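Long-range contact in Ac-ASP-7 (Ancylostoma caninum, PDB 3S6S), which is a secreted hookworm SCP/TAPS protein of unknown function, probably involved in the interaction between parasite and host: residues V109-A114 and D146-E151. Sequence-based numbering, arbitrary orientation.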
loop_
_atom_site.group_PDB
_atom_site.type_symbol
_atom_site.label_atom_id
_atom_site.label_comp_id
_atom_site.label_asym_id
_atom_site.label_seq_id
_atom_site.Cartn_x
_atom_site.Cartn_y
_atom_site.Cartn_z
ATOM N N VAL A 109 -0.256 -4.062 4.348
ATOM C CA VAL A 109 -1.002 -2.894 3.892
ATOM C C VAL A 109 -0.915 -1.744 4.887
ATOM O O VAL A 109 -0.865 -0.565 4.530
ATOM C CB VAL A 109 -2.489 -3.267 3.727
ATOM C CG1 VAL A 109 -3.355 -2.019 3.496
ATOM C CG2 VAL A 109 -2.641 -4.282 2.596
ATOM N N VAL A 110 -0.832 -2.118 6.145
ATOM C CA VAL A 110 -1.145 -1.230 7.247
ATOM C C VAL A 110 0.095 -0.860 8.097
ATOM O O VAL A 110 0.013 -0.020 8.991
ATOM C CB VAL A 110 -2.295 -1.913 8.048
ATOM C CG1 VAL A 110 -2.001 -2.053 9.529
ATOM C CG2 VAL A 110 -3.627 -1.253 7.729
ATOM N N TYR A 111 1.235 -1.478 7.769
ATOM C CA TYR A 111 2.522 -1.288 8.438
ATOM C C TYR A 111 2.982 0.164 8.361
ATOM O O TYR A 111 3.317 0.647 7.284
ATOM C CB TYR A 111 3.569 -2.185 7.759
ATOM C CG TYR A 111 4.952 -2.169 8.367
ATOM C CD1 TYR A 111 6.077 -2.335 7.575
ATOM C CD2 TYR A 111 5.136 -2.022 9.740
ATOM C CE1 TYR A 111 7.352 -2.335 8.130
ATOM C CE2 TYR A 111 6.396 -2.013 10.299
ATOM C CZ TYR A 111 7.498 -2.168 9.491
ATOM O OH TYR A 111 8.757 -2.174 10.047
ATOM N N PRO A 112 3.017 0.862 9.512
ATOM C CA PRO A 112 3.274 2.315 9.544
ATOM C C PRO A 112 4.632 2.747 8.991
ATOM O O PRO A 112 4.793 3.922 8.689
ATOM C CB PRO A 112 3.172 2.657 11.034
ATOM C CG PRO A 112 2.318 1.568 11.614
ATOM C CD PRO A 112 2.688 0.331 10.845
ATOM N N LYS A 113 5.574 1.820 8.821
ATOM C CA LYS A 113 6.923 2.190 8.386
ATOM C C LYS A 113 7.215 1.883 6.918
ATOM O O LYS A 113 8.309 2.165 6.422
ATOM C CB LYS A 113 7.979 1.567 9.298
ATOM C CG LYS A 113 7.856 2.052 10.731
ATOM C CD LYS A 113 8.880 1.431 11.683
ATOM C CE LYS A 113 8.712 2.044 13.085
ATOM N NZ LYS A 113 9.599 1.402 14.082
ATOM N N ALA A 114 6.246 1.297 6.224
ATOM C CA ALA A 114 6.307 1.264 4.767
ATOM C C ALA A 114 6.049 2.690 4.273
ATOM O O ALA A 114 5.272 3.414 4.878
ATOM C CB ALA A 114 5.275 0.277 4.196
ATOM N N ASP A 146 7.369 -10.556 11.876
ATOM C CA ASP A 146 6.373 -11.155 12.739
ATOM C C ASP A 146 6.577 -10.690 14.167
ATOM O O ASP A 146 7.709 -10.595 14.649
ATOM C CB ASP A 146 6.401 -12.671 12.601
ATOM C CG ASP A 146 5.939 -13.118 11.224
ATOM O OD1 ASP A 146 6.777 -13.128 10.293
ATOM O OD2 ASP A 146 4.731 -13.414 11.064
ATOM N N GLY A 147 5.471 -10.354 14.817
ATOM C CA GLY A 147 5.509 -9.825 16.157
ATOM C C GLY A 147 5.923 -8.367 16.270
ATOM O O GLY A 147 5.735 -7.772 17.319
ATOM N N GLU A 148 6.490 -7.792 15.212
ATOM C CA GLU A 148 6.855 -6.376 15.236
ATOM C C GLU A 148 5.660 -5.522 15.656
ATOM O O GLU A 148 4.560 -5.684 15.135
ATOM C CB GLU A 148 7.401 -5.907 13.883
ATOM C CG GLU A 148 7.768 -4.430 13.868
ATOM C CD GLU A 148 8.475 -3.987 12.603
ATOM O OE1 GLU A 148 8.752 -4.835 11.729
ATOM O OE2 GLU A 148 8.772 -2.780 12.482
ATOM N N SER A 149 5.877 -4.626 16.613
ATOM C CA SER A 149 4.810 -3.731 17.065
ATOM C C SER A 149 4.592 -2.588 16.062
ATOM O O SER A 149 5.550 -2.051 15.504
ATOM C CB SER A 149 5.123 -3.158 18.454
ATOM O OG SER A 149 4.037 -2.357 18.916
ATOM N N PHE A 150 3.330 -2.232 15.837
ATOM C CA PHE A 150 2.980 -1.190 14.874
ATOM C C PHE A 150 2.565 0.113 15.558
ATOM O O PHE A 150 2.466 1.147 14.905
ATOM C CB PHE A 150 1.838 -1.645 13.947
ATOM C CG PHE A 150 2.246 -2.654 12.913
ATOM C CD1 PHE A 150 3.531 -3.182 12.891
ATOM C CD2 PHE A 150 1.337 -3.073 11.948
ATOM C CE1 PHE A 150 3.898 -4.109 11.930
ATOM C CE2 PHE A 150 1.702 -4.007 10.977
ATOM C CZ PHE A 150 2.985 -4.520 10.966
ATOM N N GLU A 151 2.300 0.056 16.864
ATOM C CA GLU A 151 1.818 1.227 17.603
ATOM C C GLU A 151 2.970 2.160 17.890
ATOM O O GLU A 151 4.128 1.743 17.841
ATOM C CB GLU A 151 1.168 0.811 18.920
ATOM C CG GLU A 151 0.165 -0.309 18.785
ATOM C CD GLU A 151 -0.568 -0.586 20.082
ATOM O OE1 GLU A 151 0.093 -0.610 21.143
ATOM O OE2 GLU A 151 -1.806 -0.768 20.043
#
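Phe-150 lays one face of its flat, apolar ring over the C-H groups of the backbone bend at Tyr-111 and Pro-112. Two CH-pi contacts define the fit: Tyr-111 CA lies 4.2 Å from the Phe-150 ring centroid and Pro-112 CD 4.1 Å from it, both over that face. Tyr-111 CD2 sits over the same face near its rim, 3.3 Å from Phe-150 CE1, with the ring planes 34° apart, while Val-110 CG1 lies at the ring edge, 4.2 Å from Phe-150 CD2. A chi1 of -177°, which sets CG opposite the backbone N, carries the Tyr-111 ring alongside Phe-150 to Glu-148. Tyr-111 OH donates a 2.5 Å hydrogen bond to Glu-148 OE2, on the syn side but 29° out of the carboxylate plane. The extended chain of Glu-148 reaches the hydroxyl; its OE1 is held by Lys-145 N, and Lys-142 NZ also bonds the tyrosine hydroxyl. Tyr-111 and Pro-112 begin a type I turn, closed by the hydrogen bond from Ala-114 N to Tyr-111 O; proline's fixed phi suits the second position, and Arg-30 of helix 16-34 grips that carbonyl too. The contact thus joins the turn before strand 116-123 to the loop after strand 133-140, where the alpha-beta-alpha sandwich of the SCP/TAPS fold passes into its cysteine-rich C-terminal region.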